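Local structure of ornithine cyclodeaminase (Methanococcus maripaludis S2, 3C2Q) at residues Val53-Pro58 against Arg69-Gly74; Lys117-Glu122 against Met276-Ser281; Leu173-Ile178 against Gly251-Val256. The protein catalyses the NAD+-dependent cyclisation of L-ornithine to L-proline with release of ammonia. All coordinates share one frame; numbering follows the deposited sequence.

How the contacts relate
Contact 1 lies in the smaller domain, on the other side of the chain's centre from contact 2 (centres 35 Å apart), and 36 Å between centres from contact 3. Contacts 2 and 3 both belong to the Rossmann domain; their centres are 25 Å apart, their nearest atoms about 7 Å, and contact 3 is nested in the loop that contact 2 closes. Contact 3 adjoins the probable NAD+ site, with the side chain of T175 about 3 Å from that of N171, whereas in contact 2 the side chain of I278 is about 8 Å from that of V327, another probable NAD+ residue. Between subunits contacts 1 and 3 meet: R69 packs on P252 of a second subunit.

Contact 1: residues Val53-Pro58 against Arg69-Gly74; sequences VIVVYP and RKVKKG
Two valine torsions bring V53 and V71 together. V53 has CG1 anti to its carbonyl carbon (chi1 -58°), which leaves CG2 between the backbone N and the carbonyl carbon, while V71 has CG1 anti to the backbone N (chi1 176°), which leaves its CG2 as the branch facing the strand. The two CG2 methyls meet at 3.4 Å, shorter than a usual carbon-carbon contact, and the two branches lie roughly perpendicular to each other. So close an approach marks tight packing, although a small coordinate error may exaggerate it. V55 joins more loosely: its CG2 stands 4.3 Å from V71 CG2, so this one methyl serves both strand residues. Being two apart on a strand, V53 and V55 present their branches to the same face of the sheet, and the compact, beta-branched valine suits both the extended backbone and a short reach to the loop. Segment 53-57 runs between strands 62-66 and 76-79, antiparallel to both, through backbone bonds such as V55 with E64 and I54 with L78. Residues 69-74 belong to the crossover that carries the chain from one of these neighbours over to the other, and V71 is the residue through which this crossover packs on the strand it passes over. L22 touches both V53 and V71, so the pair shares a neighbour, and F26 also touches V53. R69 and K70 form salt bridges with D265 of the Rossmann domain, tying the two domains together, and R69 also packs on P252 of a neighbouring subunit. I54, facing away from V71, packs against L78 and the strand 34-38 residues T34 and V36.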
loop_
_atom_site.group_PDB
_atom_site.type_symbol
_atom_site.label_atom_id
_atom_site.label_comp_id
_atom_site.label_asym_id
_atom_site.label_seq_id
_atom_site.Cartn_x
_atom_site.Cartn_y
_atom_site.Cartn_z
ATOM N N VAL B 53 -9.989 -30.377 13.003
ATOM C CA VAL B 53 -10.959 -31.031 13.892
ATOM C C VAL B 53 -10.254 -31.708 15.062
ATOM O O VAL B 53 -9.038 -31.950 15.042
ATOM C CB VAL B 53 -11.910 -32.041 13.157
ATOM C CG1 VAL B 53 -12.683 -31.352 12.060
ATOM C CG2 VAL B 53 -11.135 -33.184 12.608
ATOM N N ILE B 54 -11.029 -32.036 16.079
ATOM C CA ILE B 54 -10.436 -32.716 17.202
ATOM C C ILE B 54 -10.842 -34.193 17.177
ATOM O O ILE B 54 -12.044 -34.519 17.198
ATOM C CB ILE B 54 -10.811 -32.012 18.504
ATOM C CG1 ILE B 54 -10.153 -30.606 18.506
ATOM C CG2 ILE B 54 -10.391 -32.865 19.739
ATOM C CD1 ILE B 54 -10.391 -29.791 19.773
ATOM N N VAL B 55 -9.841 -35.059 17.103
ATOM C CA VAL B 55 -10.077 -36.500 17.064
ATOM C C VAL B 55 -9.677 -37.015 18.454
ATOM O O VAL B 55 -8.592 -36.708 18.948
ATOM C CB VAL B 55 -9.292 -37.158 15.911
ATOM C CG1 VAL B 55 -9.276 -38.703 15.991
ATOM C CG2 VAL B 55 -9.867 -36.683 14.561
ATOM N N VAL B 56 -10.594 -37.752 19.073
ATOM C CA VAL B 56 -10.401 -38.299 20.422
ATOM C C VAL B 56 -10.197 -39.829 20.360
ATOM O O VAL B 56 -10.851 -40.536 19.563
ATOM C CB VAL B 56 -11.607 -37.934 21.323
ATOM C CG1 VAL B 56 -11.407 -38.424 22.756
ATOM C CG2 VAL B 56 -11.840 -36.421 21.306
ATOM N N TYR B 57 -9.255 -40.299 21.169
ATOM C CA TYR B 57 -8.956 -41.717 21.355
ATOM C C TYR B 57 -9.253 -42.016 22.831
ATOM O O TYR B 57 -8.357 -41.973 23.653
ATOM C CB TYR B 57 -7.489 -41.970 21.042
ATOM C CG TYR B 57 -7.083 -41.435 19.681
ATOM C CD1 TYR B 57 -7.412 -42.127 18.516
ATOM C CD2 TYR B 57 -6.388 -40.225 19.562
ATOM C CE1 TYR B 57 -7.051 -41.636 17.261
ATOM C CE2 TYR B 57 -6.019 -39.727 18.302
ATOM C CZ TYR B 57 -6.359 -40.439 17.166
ATOM O OH TYR B 57 -6.000 -39.968 15.919
ATOM N N PRO B 58 -10.525 -42.232 23.171
ATOM C CA PRO B 58 -10.846 -42.279 24.597
ATOM C C PRO B 58 -10.054 -43.334 25.379
ATOM O O PRO B 58 -9.614 -43.050 26.503
ATOM C CB PRO B 58 -12.351 -42.540 24.612
ATOM C CG PRO B 58 -12.833 -42.056 23.260
ATOM C CD PRO B 58 -11.718 -42.421 22.334
ATOM N N ARG B 69 -8.440 -33.671 5.798
ATOM C CA ARG B 69 -7.987 -34.689 4.873
ATOM C C ARG B 69 -7.241 -35.861 5.537
ATOM O O ARG B 69 -6.989 -36.881 4.890
ATOM C CB ARG B 69 -7.151 -34.083 3.746
ATOM C CG ARG B 69 -5.731 -33.878 4.100
ATOM C CD ARG B 69 -4.945 -33.270 2.963
ATOM N NE ARG B 69 -4.194 -32.200 3.579
ATOM C CZ ARG B 69 -2.998 -32.351 4.116
ATOM N NH1 ARG B 69 -2.356 -33.520 4.010
ATOM N NH2 ARG B 69 -2.426 -31.313 4.709
ATOM N N LYS B 70 -6.868 -35.722 6.806
ATOM C CA LYS B 70 -6.274 -36.849 7.523
ATOM C C LYS B 70 -7.268 -37.598 8.422
ATOM O O LYS B 70 -6.902 -38.603 9.025
ATOM C CB LYS B 70 -5.052 -36.421 8.321
ATOM C CG LYS B 70 -3.825 -36.134 7.427
ATOM C CD LYS B 70 -2.639 -35.776 8.284
ATOM C CE LYS B 70 -1.501 -35.175 7.476
ATOM N NZ LYS B 70 -0.940 -36.145 6.517
ATOM N N VAL B 71 -8.510 -37.119 8.505
ATOM C CA VAL B 71 -9.541 -37.829 9.289
ATOM C C VAL B 71 -9.948 -39.143 8.592
ATOM O O VAL B 71 -10.250 -39.146 7.395
ATOM C CB VAL B 71 -10.758 -36.933 9.591
ATOM C CG1 VAL B 71 -11.891 -37.724 10.339
ATOM C CG2 VAL B 71 -10.331 -35.734 10.428
ATOM N N LYS B 72 -9.919 -40.248 9.349
ATOM C CA LYS B 72 -10.230 -41.592 8.809
ATOM C C LYS B 72 -11.606 -42.082 9.236
ATOM O O LYS B 72 -12.089 -41.724 10.299
ATOM C CB LYS B 72 -9.173 -42.615 9.250
ATOM C CG LYS B 72 -7.751 -42.302 8.799
ATOM C CD LYS B 72 -7.670 -42.156 7.269
ATOM C CE LYS B 72 -6.295 -41.651 6.818
ATOM N NZ LYS B 72 -6.352 -41.094 5.424
ATOM N N LYS B 73 -12.251 -42.886 8.386
ATOM C CA LYS B 73 -13.529 -43.502 8.734
ATOM C C LYS B 73 -13.394 -44.093 10.135
ATOM O O LYS B 73 -12.397 -44.754 10.423
ATOM C CB LYS B 73 -13.887 -44.601 7.711
ATOM C CG LYS B 73 -15.155 -45.356 8.100
ATOM C CD LYS B 73 -15.687 -46.267 7.032
ATOM C CE LYS B 73 -17.093 -46.694 7.484
ATOM N NZ LYS B 73 -17.661 -47.844 6.740
ATOM N N GLY B 74 -14.357 -43.805 11.007
ATOM C CA GLY B 74 -14.362 -44.353 12.373
ATOM C C GLY B 74 -13.697 -43.507 13.450
ATOM O O GLY B 74 -13.878 -43.774 14.651
#

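Contact 2: residues Lys117-Glu122 against Met276-Ser281; sequences KRIAKE and MVIMLS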
loop_
_atom_site.group_PDB
_atom_site.type_symbol
_atom_site.label_atom_id
_atom_site.label_comp_id
_atom_site.label_asym_id
_atom_site.label_seq_id
_atom_site.Cartn_x
_atom_site.Cartn_y
_atom_site.Cartn_z
ATOM N N LYS B 117 15.239 -3.431 18.830
ATOM C CA LYS B 117 15.905 -3.729 20.119
ATOM C C LYS B 117 15.178 -4.837 20.885
ATOM O O LYS B 117 15.803 -5.825 21.321
ATOM C CB LYS B 117 15.996 -2.434 20.942
ATOM C CG LYS B 117 16.606 -2.600 22.336
ATOM C CD LYS B 117 16.894 -1.257 22.987
ATOM C CE LYS B 117 17.254 -1.511 24.479
ATOM N NZ LYS B 117 18.253 -0.531 24.966
ATOM N N ARG B 118 13.858 -4.688 21.015
ATOM C CA ARG B 118 13.004 -5.680 21.680
ATOM C C ARG B 118 13.035 -7.071 21.049
ATOM O O ARG B 118 13.093 -8.087 21.774
ATOM C CB ARG B 118 11.568 -5.210 21.711
ATOM C CG ARG B 118 11.122 -4.674 23.037
ATOM C CD ARG B 118 10.907 -3.181 23.067
ATOM N NE ARG B 118 9.546 -2.728 22.751
ATOM C CZ ARG B 118 8.424 -3.459 22.750
ATOM N NH1 ARG B 118 8.443 -4.740 23.056
ATOM N NH2 ARG B 118 7.260 -2.884 22.429
ATOM N N ILE B 119 12.936 -7.134 19.716
ATOM C CA ILE B 119 13.039 -8.418 18.983
ATOM C C ILE B 119 14.404 -9.061 19.189
ATOM O O ILE B 119 14.494 -10.289 19.403
ATOM C CB ILE B 119 12.746 -8.259 17.443
ATOM C CG1 ILE B 119 11.261 -7.916 17.211
ATOM C CG2 ILE B 119 13.181 -9.492 16.655
ATOM C CD1 ILE B 119 11.017 -7.239 15.853
ATOM N N ALA B 120 15.457 -8.252 19.124
ATOM C CA ALA B 120 16.816 -8.789 19.299
ATOM C C ALA B 120 17.022 -9.361 20.736
ATOM O O ALA B 120 17.616 -10.423 20.900
ATOM C CB ALA B 120 17.854 -7.716 19.003
ATOM N N LYS B 121 16.499 -8.667 21.745
ATOM C CA LYS B 121 16.588 -9.159 23.131
ATOM C C LYS B 121 15.871 -10.513 23.271
ATOM O O LYS B 121 16.406 -11.460 23.886
ATOM C CB LYS B 121 15.987 -8.172 24.117
ATOM C CG LYS B 121 16.089 -8.654 25.596
ATOM C CD LYS B 121 17.502 -8.395 26.147
ATOM C CE LYS B 121 18.019 -9.540 27.046
ATOM N NZ LYS B 121 19.533 -9.552 27.069
ATOM N N GLU B 122 14.657 -10.601 22.722
ATOM C CA GLU B 122 13.937 -11.857 22.748
ATOM C C GLU B 122 14.641 -12.991 21.989
ATOM O O GLU B 122 14.701 -14.126 22.490
ATOM C CB GLU B 122 12.492 -11.675 22.284
ATOM C CG GLU B 122 11.569 -12.659 22.966
ATOM C CD GLU B 122 10.095 -12.425 22.668
ATOM O OE1 GLU B 122 9.737 -11.313 22.170
ATOM O OE2 GLU B 122 9.299 -13.368 22.945
HETATM N N MSE B 276 9.502 -19.076 18.755
HETATM C CA MSE B 276 9.257 -17.846 17.981
HETATM C C MSE B 276 9.329 -18.123 16.491
HETATM O O MSE B 276 10.159 -18.918 16.033
HETATM C CB MSE B 276 10.278 -16.763 18.342
HETATM C CG MSE B 276 10.124 -15.427 17.561
HETATM SE SE MSE B 276 11.511 -14.160 18.232
HETATM C CE MSE B 276 10.490 -12.520 18.417
ATOM N N VAL B 277 8.470 -17.448 15.728
ATOM C CA VAL B 277 8.516 -17.552 14.276
ATOM C C VAL B 277 8.589 -16.130 13.736
ATOM O O VAL B 277 7.788 -15.286 14.128
ATOM C CB VAL B 277 7.296 -18.251 13.696
ATOM C CG1 VAL B 277 7.356 -18.183 12.126
ATOM C CG2 VAL B 277 7.233 -19.724 14.185
ATOM N N ILE B 278 9.605 -15.846 12.933
ATOM C CA ILE B 278 9.750 -14.528 12.324
ATOM C C ILE B 278 9.504 -14.663 10.821
ATOM O O ILE B 278 10.194 -15.426 10.140
ATOM C CB ILE B 278 11.140 -13.909 12.548
ATOM C CG1 ILE B 278 11.437 -13.797 14.043
ATOM C CG2 ILE B 278 11.189 -12.505 11.872
ATOM C CD1 ILE B 278 12.829 -13.288 14.401
HETATM N N MSE B 279 8.510 -13.937 10.319
HETATM C CA MSE B 279 8.097 -14.048 8.923
HETATM C C MSE B 279 8.623 -12.822 8.210
HETATM O O MSE B 279 8.368 -11.708 8.680
HETATM C CB MSE B 279 6.571 -14.057 8.823
HETATM C CG MSE B 279 5.945 -15.248 9.530
HETATM SE SE MSE B 279 4.106 -14.764 10.043
HETATM C CE MSE B 279 3.659 -16.595 10.689
ATOM N N LEU B 280 9.367 -13.019 7.106
ATOM C CA LEU B 280 10.090 -11.913 6.453
ATOM C C LEU B 280 9.675 -11.775 4.984
ATOM O O LEU B 280 10.066 -12.591 4.145
ATOM C CB LEU B 280 11.612 -12.139 6.516
ATOM C CG LEU B 280 12.270 -12.322 7.897
ATOM C CD1 LEU B 280 13.711 -12.857 7.825
ATOM C CD2 LEU B 280 12.223 -10.954 8.578
ATOM N N SER B 281 8.865 -10.756 4.686
ATOM C CA SER B 281 8.533 -10.421 3.297
ATOM C C SER B 281 7.982 -11.584 2.450
ATOM O O SER B 281 8.513 -11.899 1.365
ATOM C CB SER B 281 9.783 -9.833 2.609
ATOM O OG SER B 281 9.366 -9.081 1.498
#
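I119 and M276 form the centre of this interface, where I119 CG2 comes within 4.4 Å of M276 CE. The same methyl branch lies 4.4 Å from I278 CD1, so the CG2 methyl of I119 reaches both M276 and I278. E122, just under one helical turn further on, brings its OE1 to 4.0 Å from M276 CE, the two side chains crossing obliquely. M276, modelled as selenomethionine, can reach both helix residues because its chain is extended to the selenium, with CG anti to the backbone N (chi1 179°), and then bends (chi3 -136°), which turns the terminal methyl between I119 and E122. A long, flexible, unbranched chain suits this place, since the axes of the two segments come no nearer than 11.6 Å; the branched I278 packs on I119 and on M123.

The surrounding shell fixes these positions. Helix 112-133 packs on one face of the parallel Rossmann sheet, running at 138° to strand 276-280, and further down the same helix M123 and I126 also press on M276. The strand is held between 138-142 and 298-303 by backbone bonds such as I278 with A139 and V277 with V300. On another side of the helix, the small A120 allows L334 and E337 of helix 327-342 to approach closely. K298, from the adjoining strand, forms a salt bridge with E122 OE1.

The chemistry is therefore divided: dispersion between methyl groups makes up the buried part, while the carboxylate of E122 merely rests beside the selenomethionine methyl and takes its strong polar partner from K298, which probably offsets part of the cost of placing a carboxylate next to apolar groups.

Contact 3: residues Leu173-Ile178 against Gly251-Val256; sequences LATHDI and GPIPDV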
loop_
_atom_site.group_PDB
_atom_site.type_symbol
_atom_site.label_atom_id
_atom_site.label_comp_id
_atom_site.label_asym_id
_atom_site.label_seq_id
_atom_site.Cartn_x
_atom_site.Cartn_y
_atom_site.Cartn_z
ATOM N N LEU B 173 13.440 -17.946 -2.791
ATOM C CA LEU B 173 14.390 -17.573 -1.762
ATOM C C LEU B 173 15.735 -18.334 -1.903
ATOM O O LEU B 173 16.813 -17.726 -1.918
ATOM C CB LEU B 173 13.844 -17.794 -0.356
ATOM C CG LEU B 173 14.919 -17.497 0.715
ATOM C CD1 LEU B 173 15.261 -15.990 0.773
ATOM C CD2 LEU B 173 14.544 -17.938 2.072
ATOM N N ALA B 174 15.653 -19.658 -1.951
ATOM C CA ALA B 174 16.869 -20.487 -2.042
ATOM C C ALA B 174 17.666 -20.195 -3.289
ATOM O O ALA B 174 18.899 -20.056 -3.209
ATOM C CB ALA B 174 16.530 -21.978 -1.963
ATOM N N THR B 175 16.996 -20.079 -4.430
ATOM C CA THR B 175 17.730 -19.925 -5.684
ATOM C C THR B 175 18.325 -18.526 -5.859
ATOM O O THR B 175 19.399 -18.402 -6.440
ATOM C CB THR B 175 16.925 -20.337 -6.957
ATOM O OG1 THR B 175 15.764 -19.484 -7.103
ATOM C CG2 THR B 175 16.503 -21.818 -6.865
ATOM N N HIS B 176 17.652 -17.481 -5.353
ATOM C CA HIS B 176 18.285 -16.143 -5.350
ATOM C C HIS B 176 19.405 -15.990 -4.343
ATOM O O HIS B 176 20.378 -15.280 -4.628
ATOM C CB HIS B 176 17.269 -14.982 -5.248
ATOM C CG HIS B 176 16.380 -14.865 -6.464
ATOM N ND1 HIS B 176 16.867 -14.577 -7.725
ATOM C CD2 HIS B 176 15.038 -14.998 -6.602
ATOM C CE1 HIS B 176 15.862 -14.529 -8.584
ATOM N NE2 HIS B 176 14.745 -14.806 -7.930
ATOM N N ASP B 177 19.266 -16.623 -3.178
ATOM C CA ASP B 177 20.374 -16.709 -2.217
ATOM C C ASP B 177 21.596 -17.328 -2.937
ATOM O O ASP B 177 22.725 -16.822 -2.859
ATOM C CB ASP B 177 19.981 -17.552 -1.001
ATOM C CG ASP B 177 21.176 -17.864 -0.067
ATOM O OD1 ASP B 177 21.790 -16.933 0.532
ATOM O OD2 ASP B 177 21.476 -19.068 0.097
ATOM N N ILE B 178 21.346 -18.399 -3.679
ATOM C CA ILE B 178 22.430 -19.109 -4.353
ATOM C C ILE B 178 22.989 -18.311 -5.524
ATOM O O ILE B 178 24.212 -18.260 -5.708
ATOM C CB ILE B 178 21.973 -20.550 -4.730
ATOM C CG1 ILE B 178 21.870 -21.360 -3.433
ATOM C CG2 ILE B 178 22.992 -21.186 -5.760
ATOM C CD1 ILE B 178 21.022 -22.642 -3.508
ATOM N N GLY B 251 11.929 -23.863 -12.801
ATOM C CA GLY B 251 13.157 -24.561 -12.471
ATOM C C GLY B 251 13.321 -24.824 -10.997
ATOM O O GLY B 251 14.247 -24.277 -10.376
ATOM N N PRO B 252 12.462 -25.694 -10.408
ATOM C CA PRO B 252 12.654 -25.883 -8.990
ATOM C C PRO B 252 13.918 -26.712 -8.830
ATOM O O PRO B 252 14.115 -27.649 -9.599
ATOM C CB PRO B 252 11.438 -26.727 -8.566
ATOM C CG PRO B 252 11.068 -27.460 -9.776
ATOM C CD PRO B 252 11.390 -26.543 -10.952
ATOM N N ILE B 253 14.729 -26.410 -7.834
ATOM C CA ILE B 253 15.898 -27.232 -7.537
ATOM C C ILE B 253 15.481 -28.539 -6.845
ATOM O O ILE B 253 14.336 -28.678 -6.379
ATOM C CB ILE B 253 16.955 -26.442 -6.706
ATOM C CG1 ILE B 253 16.308 -25.860 -5.440
ATOM C CG2 ILE B 253 17.591 -25.361 -7.603
ATOM C CD1 ILE B 253 17.254 -25.492 -4.324
ATOM N N PRO B 254 16.385 -29.534 -6.823
ATOM C CA PRO B 254 15.924 -30.835 -6.331
ATOM C C PRO B 254 15.404 -30.829 -4.889
ATOM O O PRO B 254 14.556 -31.655 -4.560
ATOM C CB PRO B 254 17.164 -31.735 -6.506
ATOM C CG PRO B 254 17.976 -31.037 -7.624
ATOM C CD PRO B 254 17.783 -29.578 -7.311
ATOM N N ASP B 255 15.867 -29.908 -4.043
ATOM C CA ASP B 255 15.415 -29.855 -2.652
ATOM C C ASP B 255 13.918 -29.475 -2.475
ATOM O O ASP B 255 13.344 -29.681 -1.406
ATOM C CB ASP B 255 16.259 -28.861 -1.826
ATOM C CG ASP B 255 17.766 -29.178 -1.842
ATOM O OD1 ASP B 255 18.343 -29.364 -0.740
ATOM O OD2 ASP B 255 18.359 -29.187 -2.934
ATOM N N VAL B 256 13.303 -28.916 -3.515
ATOM C CA VAL B 256 11.949 -28.364 -3.418
ATOM C C VAL B 256 10.915 -29.494 -3.342
ATOM O O VAL B 256 11.000 -30.464 -4.117
ATOM C CB VAL B 256 11.689 -27.422 -4.626
ATOM C CG1 VAL B 256 10.180 -27.115 -4.804
ATOM C CG2 VAL B 256 12.497 -26.103 -4.426
#
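T175 and I253 make the tight part of this contact, their CG2 methyls meeting at 3.8 Å, the two side chains lying alongside and pointing in opposing senses. The threonine is divided by its torsion (chi1 63°): CG2 is turned to the loop, while OG1 bonds to N171 O and to H204 NE2, so one residue offers an apolar face and a satisfied hydroxyl. I253 uses both of its branches, for its CG1 arm, extended at chi2 160°, carries CD1 to 4.3 Å from A174 CB. Alanine suits that point by letting the arm lie close to the helix, and I178 adds only a fringe of contact.

The rest of the loop makes little contact with the helix: P252 points away from it and lies against a neighbouring subunit, and P254 is exposed at the second position of a type I turn from I253 to V256, closed by V256 N to I253 O at 3.1 Å; the fixed phi of proline fits that position. D255 lies partly open, though Y241 OH and the backbone N of I217 hold its carboxylate.

N171, which by similarity binds NAD+, clamps the loop to the start of helix 171-183 by bonding I253 N and G251 O through its side-chain amide. The packing thus anchors the loop following strand 241-244 on a helix of the Rossmann fold that leads directly from strand 166-170, with L243 of strand 241-244 touching both A174 and I253, and I208 and I211 of helix 203-214 lying against T175 and I253 respectively.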